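Local atomic coordinates of glucosidase (Croceicoccus marinus, PDB entry 5Z3K), a protein that probably hydrolyses O-glycosyl bonds as a beta-glucosidase of glycoside hydrolase family 39. Residues M227-F239 / N376-D388. Numbering follows the deposited sequence.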
loop_
_atom_site.group_PDB
_atom_site.type_symbol
_atom_site.label_atom_id
_atom_site.label_comp_id
_atom_site.label_asym_id
_atom_site.label_seq_id
_atom_site.Cartn_x
_atom_site.Cartn_y
_atom_site.Cartn_z
HETATM N N MSE A 227 -9.274 -2.324 3.998
HETATM C CA MSE A 227 -8.199 -3.310 3.789
HETATM C C MSE A 227 -8.672 -4.537 3.023
HETATM O O MSE A 227 -9.868 -4.829 2.989
HETATM C CB MSE A 227 -7.602 -3.746 5.127
HETATM C CG MSE A 227 -8.241 -4.979 5.789
HETATM SE SE MSE A 227 -7.285 -5.249 7.495
HETATM C CE MSE A 227 -7.529 -3.407 7.936
ATOM N N TRP A 228 -7.731 -5.258 2.419
ATOM C CA TRP A 228 -8.055 -6.517 1.760
ATOM C C TRP A 228 -6.807 -7.389 1.661
ATOM O O TRP A 228 -5.719 -6.893 1.368
ATOM C CB TRP A 228 -8.647 -6.315 0.362
ATOM C CG TRP A 228 -9.294 -7.581 -0.061
ATOM C CD1 TRP A 228 -8.819 -8.503 -0.947
ATOM C CD2 TRP A 228 -10.516 -8.110 0.461
ATOM N NE1 TRP A 228 -9.696 -9.569 -1.030
ATOM C CE2 TRP A 228 -10.736 -9.353 -0.165
ATOM C CE3 TRP A 228 -11.445 -7.650 1.399
ATOM C CZ2 TRP A 228 -11.854 -10.138 0.115
ATOM C CZ3 TRP A 228 -12.551 -8.429 1.672
ATOM C CH2 TRP A 228 -12.750 -9.655 1.025
ATOM N N TYR A 229 -6.979 -8.689 1.898
ATOM C CA TYR A 229 -5.914 -9.668 1.757
ATOM C C TYR A 229 -6.369 -10.790 0.834
ATOM O O TYR A 229 -7.558 -11.106 0.761
ATOM C CB TYR A 229 -5.515 -10.284 3.103
ATOM C CG TYR A 229 -5.073 -9.304 4.154
ATOM C CD1 TYR A 229 -3.850 -8.647 4.055
ATOM C CD2 TYR A 229 -5.871 -9.049 5.264
ATOM C CE1 TYR A 229 -3.433 -7.754 5.037
ATOM C CE2 TYR A 229 -5.468 -8.161 6.243
ATOM C CZ TYR A 229 -4.252 -7.517 6.126
ATOM O OH TYR A 229 -3.863 -6.636 7.111
ATOM N N GLY A 230 -5.408 -11.420 0.161
ATOM C CA GLY A 230 -5.729 -12.500 -0.761
ATOM C C GLY A 230 -5.695 -13.902 -0.174
ATOM O O GLY A 230 -5.546 -14.870 -0.922
ATOM N N ASP A 231 -5.823 -14.038 1.156
ATOM C CA ASP A 231 -5.586 -15.338 1.788
ATOM C C ASP A 231 -6.483 -16.422 1.214
ATOM O O ASP A 231 -6.033 -17.544 0.975
ATOM C CB ASP A 231 -5.809 -15.259 3.298
ATOM C CG ASP A 231 -4.783 -14.418 3.987
ATOM O OD1 ASP A 231 -4.979 -13.193 4.003
ATOM O OD2 ASP A 231 -3.793 -14.972 4.509
ATOM N N ASN A 232 -7.760 -16.120 1.020
ATOM C CA ASN A 232 -8.725 -17.142 0.645
ATOM C C ASN A 232 -9.037 -17.149 -0.848
ATOM O O ASN A 232 -9.955 -17.860 -1.274
ATOM C CB ASN A 232 -10.008 -16.968 1.462
ATOM C CG ASN A 232 -10.934 -18.167 1.355
ATOM O OD1 ASN A 232 -12.099 -18.029 0.987
ATOM N ND2 ASN A 232 -10.404 -19.355 1.635
ATOM N N SER A 233 -8.290 -16.389 -1.653
ATOM C CA SER A 233 -8.500 -16.367 -3.102
ATOM C C SER A 233 -7.194 -16.549 -3.870
ATOM O O SER A 233 -7.174 -17.118 -4.972
ATOM C CB SER A 233 -9.164 -15.048 -3.528
ATOM O OG SER A 233 -8.200 -14.007 -3.658
ATOM N N ARG A 234 -6.095 -16.067 -3.286
ATOM C CA ARG A 234 -4.815 -15.905 -3.984
ATOM C C ARG A 234 -4.997 -15.257 -5.355
ATOM O O ARG A 234 -4.249 -15.561 -6.284
ATOM C CB ARG A 234 -4.063 -17.235 -4.139
ATOM C CG ARG A 234 -3.886 -18.044 -2.870
ATOM C CD ARG A 234 -3.358 -17.229 -1.727
ATOM N NE ARG A 234 -2.148 -17.831 -1.190
ATOM C CZ ARG A 234 -2.029 -18.314 0.040
ATOM N NH1 ARG A 234 -3.046 -18.258 0.884
ATOM N NH2 ARG A 234 -0.882 -18.836 0.426
ATOM N N ASP A 235 -5.987 -14.367 -5.492
ATOM C CA ASP A 235 -6.349 -13.787 -6.786
ATOM C C ASP A 235 -5.943 -12.319 -6.797
ATOM O O ASP A 235 -6.529 -11.517 -6.047
ATOM C CB ASP A 235 -7.859 -13.934 -7.038
ATOM C CG ASP A 235 -8.284 -13.512 -8.448
ATOM O OD1 ASP A 235 -7.455 -12.927 -9.177
ATOM O OD2 ASP A 235 -9.460 -13.788 -8.833
ATOM N N PRO A 236 -4.959 -11.912 -7.613
ATOM C CA PRO A 236 -4.520 -10.503 -7.590
ATOM C C PRO A 236 -5.575 -9.537 -8.094
ATOM O O PRO A 236 -5.417 -8.321 -7.910
ATOM C CB PRO A 236 -3.271 -10.504 -8.492
ATOM C CG PRO A 236 -3.482 -11.676 -9.415
ATOM C CD PRO A 236 -4.188 -12.721 -8.573
HETATM N N MSE A 237 -6.642 -10.035 -8.717
HETATM C CA MSE A 237 -7.745 -9.195 -9.158
HETATM C C MSE A 237 -8.578 -8.650 -7.985
HETATM O O MSE A 237 -9.271 -7.651 -8.149
HETATM C CB MSE A 237 -8.641 -9.980 -10.135
HETATM C CG MSE A 237 -9.699 -9.142 -10.875
HETATM SE SE MSE A 237 -8.959 -7.649 -11.936
HETATM C CE MSE A 237 -8.094 -8.659 -13.379
ATOM N N ASP A 238 -8.477 -9.278 -6.804
ATOM C CA ASP A 238 -9.397 -8.966 -5.704
ATOM C C ASP A 238 -9.457 -7.476 -5.390
ATOM O O ASP A 238 -10.529 -6.935 -5.091
ATOM C CB ASP A 238 -8.990 -9.708 -4.432
ATOM C CG ASP A 238 -9.520 -11.112 -4.370
ATOM O OD1 ASP A 238 -10.033 -11.616 -5.403
ATOM O OD2 ASP A 238 -9.372 -11.725 -3.284
ATOM N N PHE A 239 -8.312 -6.797 -5.423
ATOM C CA PHE A 239 -8.300 -5.413 -4.957
ATOM C C PHE A 239 -9.135 -4.515 -5.855
ATOM O O PHE A 239 -9.839 -3.622 -5.364
ATOM C CB PHE A 239 -6.853 -4.964 -4.823
ATOM C CG PHE A 239 -6.055 -5.947 -4.048
ATOM C CD1 PHE A 239 -6.232 -6.063 -2.673
ATOM C CD2 PHE A 239 -5.214 -6.828 -4.691
ATOM C CE1 PHE A 239 -5.543 -7.011 -1.953
ATOM C CE2 PHE A 239 -4.520 -7.782 -3.981
ATOM C CZ PHE A 239 -4.679 -7.880 -2.618
ATOM N N ASN A 376 3.982 -12.978 -14.517
ATOM C CA ASN A 376 3.342 -14.226 -14.914
ATOM C C ASN A 376 2.934 -14.944 -13.630
ATOM O O ASN A 376 3.744 -15.642 -13.014
ATOM C CB ASN A 376 4.295 -15.070 -15.769
ATOM C CG ASN A 376 3.590 -16.217 -16.463
ATOM O OD1 ASN A 376 2.363 -16.328 -16.409
ATOM N ND2 ASN A 376 4.358 -17.068 -17.128
ATOM N N TYR A 377 1.681 -14.756 -13.221
ATOM C CA TYR A 377 1.161 -15.294 -11.972
ATOM C C TYR A 377 0.013 -16.257 -12.247
ATOM O O TYR A 377 -0.878 -15.958 -13.045
ATOM C CB TYR A 377 0.667 -14.169 -11.038
ATOM C CG TYR A 377 -0.007 -14.737 -9.811
ATOM C CD1 TYR A 377 0.749 -15.191 -8.737
ATOM C CD2 TYR A 377 -1.387 -14.890 -9.752
ATOM C CE1 TYR A 377 0.151 -15.742 -7.632
ATOM C CE2 TYR A 377 -1.996 -15.458 -8.649
ATOM C CZ TYR A 377 -1.214 -15.882 -7.593
ATOM O OH TYR A 377 -1.810 -16.438 -6.482
ATOM N N ALA A 378 0.001 -17.391 -11.547
ATOM C CA ALA A 378 -1.049 -18.395 -11.709
ATOM C C ALA A 378 -1.784 -18.582 -10.389
ATOM O O ALA A 378 -1.162 -18.909 -9.373
ATOM C CB ALA A 378 -0.461 -19.725 -12.191
ATOM N N ILE A 379 -3.096 -18.360 -10.401
ATOM C CA ILE A 379 -3.917 -18.748 -9.250
ATOM C C ILE A 379 -3.805 -20.256 -9.061
ATOM O O ILE A 379 -3.993 -21.011 -10.035
ATOM C CB ILE A 379 -5.385 -18.340 -9.467
ATOM C CG1 ILE A 379 -5.539 -16.817 -9.528
ATOM C CG2 ILE A 379 -6.262 -18.922 -8.369
ATOM C CD1 ILE A 379 -6.864 -16.374 -10.144
ATOM N N PRO A 380 -3.487 -20.754 -7.869
ATOM C CA PRO A 380 -3.406 -22.210 -7.688
ATOM C C PRO A 380 -4.761 -22.878 -7.896
ATOM O O PRO A 380 -5.818 -22.302 -7.613
ATOM C CB PRO A 380 -2.912 -22.362 -6.244
ATOM C CG PRO A 380 -2.203 -21.054 -5.953
ATOM C CD PRO A 380 -2.997 -20.015 -6.691
ATOM N N ASP A 381 -4.714 -24.123 -8.388
ATOM C CA ASP A 381 -5.935 -24.850 -8.741
ATOM C C ASP A 381 -6.949 -24.861 -7.608
ATOM O O ASP A 381 -8.149 -24.669 -7.839
ATOM C CB ASP A 381 -5.608 -26.292 -9.136
ATOM C CG ASP A 381 -4.677 -26.373 -10.311
ATOM O OD1 ASP A 381 -4.895 -25.635 -11.293
ATOM O OD2 ASP A 381 -3.718 -27.168 -10.249
HETATM N N MSE A 382 -6.502 -25.085 -6.377
HETATM C CA MSE A 382 -7.468 -25.246 -5.304
HETATM C C MSE A 382 -8.244 -23.957 -5.065
HETATM O O MSE A 382 -9.334 -23.990 -4.505
HETATM C CB MSE A 382 -6.795 -25.710 -4.021
HETATM C CG MSE A 382 -5.750 -24.775 -3.508
HETATM SE SE MSE A 382 -5.262 -25.229 -1.673
HETATM C CE MSE A 382 -3.541 -24.356 -1.670
ATOM N N TYR A 383 -7.710 -22.825 -5.523
ATOM C CA TYR A 383 -8.432 -21.565 -5.393
ATOM C C TYR A 383 -9.307 -21.250 -6.601
ATOM O O TYR A 383 -9.956 -20.197 -6.621
ATOM C CB TYR A 383 -7.447 -20.418 -5.119
ATOM C CG TYR A 383 -6.830 -20.511 -3.738
ATOM C CD1 TYR A 383 -7.532 -20.106 -2.603
ATOM C CD2 TYR A 383 -5.554 -21.033 -3.567
ATOM C CE1 TYR A 383 -6.961 -20.212 -1.333
ATOM C CE2 TYR A 383 -4.989 -21.143 -2.319
ATOM C CZ TYR A 383 -5.683 -20.733 -1.206
ATOM O OH TYR A 383 -5.073 -20.856 0.023
ATOM N N LEU A 384 -9.374 -22.147 -7.585
ATOM C CA LEU A 384 -10.280 -21.985 -8.720
ATOM C C LEU A 384 -11.572 -22.781 -8.559
ATOM O O LEU A 384 -12.391 -22.813 -9.482
ATOM C CB LEU A 384 -9.568 -22.367 -10.015
ATOM C CG LEU A 384 -8.431 -21.391 -10.354
ATOM C CD1 LEU A 384 -7.469 -21.966 -11.386
ATOM C CD2 LEU A 384 -8.989 -20.050 -10.818
ATOM N N THR A 385 -11.775 -23.409 -7.406
ATOM C CA THR A 385 -13.027 -24.076 -7.080
ATOM C C THR A 385 -13.972 -23.080 -6.419
ATOM O O THR A 385 -13.579 -22.373 -5.488
ATOM C CB THR A 385 -12.762 -25.253 -6.143
ATOM O OG1 THR A 385 -11.800 -26.128 -6.742
ATOM C CG2 THR A 385 -14.044 -26.017 -5.862
ATOM N N ALA A 386 -15.214 -23.022 -6.895
ATOM C CA ALA A 386 -16.188 -22.146 -6.262
ATOM C C ALA A 386 -16.494 -22.634 -4.850
ATOM O O ALA A 386 -16.511 -23.836 -4.579
ATOM C CB ALA A 386 -17.477 -22.079 -7.086
ATOM N N ARG A 387 -16.714 -21.685 -3.941
ATOM C CA ARG A 387 -17.143 -22.016 -2.590
ATOM C C ARG A 387 -18.629 -22.352 -2.563
ATOM O O ARG A 387 -19.410 -21.854 -3.379
ATOM C CB ARG A 387 -16.899 -20.849 -1.634
ATOM C CG ARG A 387 -15.517 -20.256 -1.659
ATOM C CD ARG A 387 -15.417 -19.161 -0.607
ATOM N NE ARG A 387 -14.191 -18.381 -0.751
ATOM C CZ ARG A 387 -14.040 -17.399 -1.636
ATOM N NH1 ARG A 387 -15.037 -17.076 -2.457
ATOM N NH2 ARG A 387 -12.891 -16.740 -1.705
ATOM N N ASP A 388 -19.016 -23.189 -1.592
ATOM C CA ASP A 388 -20.434 -23.369 -1.278
ATOM C C ASP A 388 -21.072 -22.054 -0.862
ATOM O O ASP A 388 -22.193 -21.733 -1.274
ATOM C CB ASP A 388 -20.604 -24.387 -0.149
ATOM C CG ASP A 388 -20.522 -25.810 -0.630
ATOM O OD1 ASP A 388 -20.584 -26.023 -1.859
ATOM O OD2 ASP A 388 -20.397 -26.713 0.224
HETATM O O HOH W 1 -6.953 -20.345 2.438
HETATM O O HOH W 2 -9.552 -17.583 -6.303
#
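Arg234, Asn232 and Pro236 meet Tyr383, Arg387 and Tyr377 in a loop-on-loop contact between two domains of this GH39 enzyme. The first loop follows strand 223-229 of the TIM barrel and leads into helix 238-252; the segment 376-388 begins at the end of strand 369-376 of the accompanying beta-sheet domain and runs on as a loop. Tyr383, on a short 3-10 turn, offers a broad flat ring: Arg234 CG lies over one face, 3.5 Å from the ring centroid, a CH-pi contact, while Asn232 O approaches the ring edge. Bends at chi2 (-49°) and chi3 (-125°) turn the arginine chain back, and its NH1 donates to Asp231 O, 3.1 Å away and on a lone pair. With a serine in place of Tyr383, Arg234 CG would probably lose the ring face it packs on, and the water linking the phenol oxygen to Asp231 O would lose a partner. Tyr377 has the length to donate from OH to Arg234 O (2.6 Å), and Pro236, rigid and apolar, sets CD against its CE2. Ile379 packs CD1 on the carboxylate of Asp235, which caps Met237 N and forms a salt bridge with Arg413. Arg387, extended from CG to NE, carries its several N-H donors to Asn232 and grips two oxygens side-on: NE donates to Asn232 OD1 at 2.7 Å, and NH2 reaches Asn232 O at 3.2 Å from above its carbonyl plane.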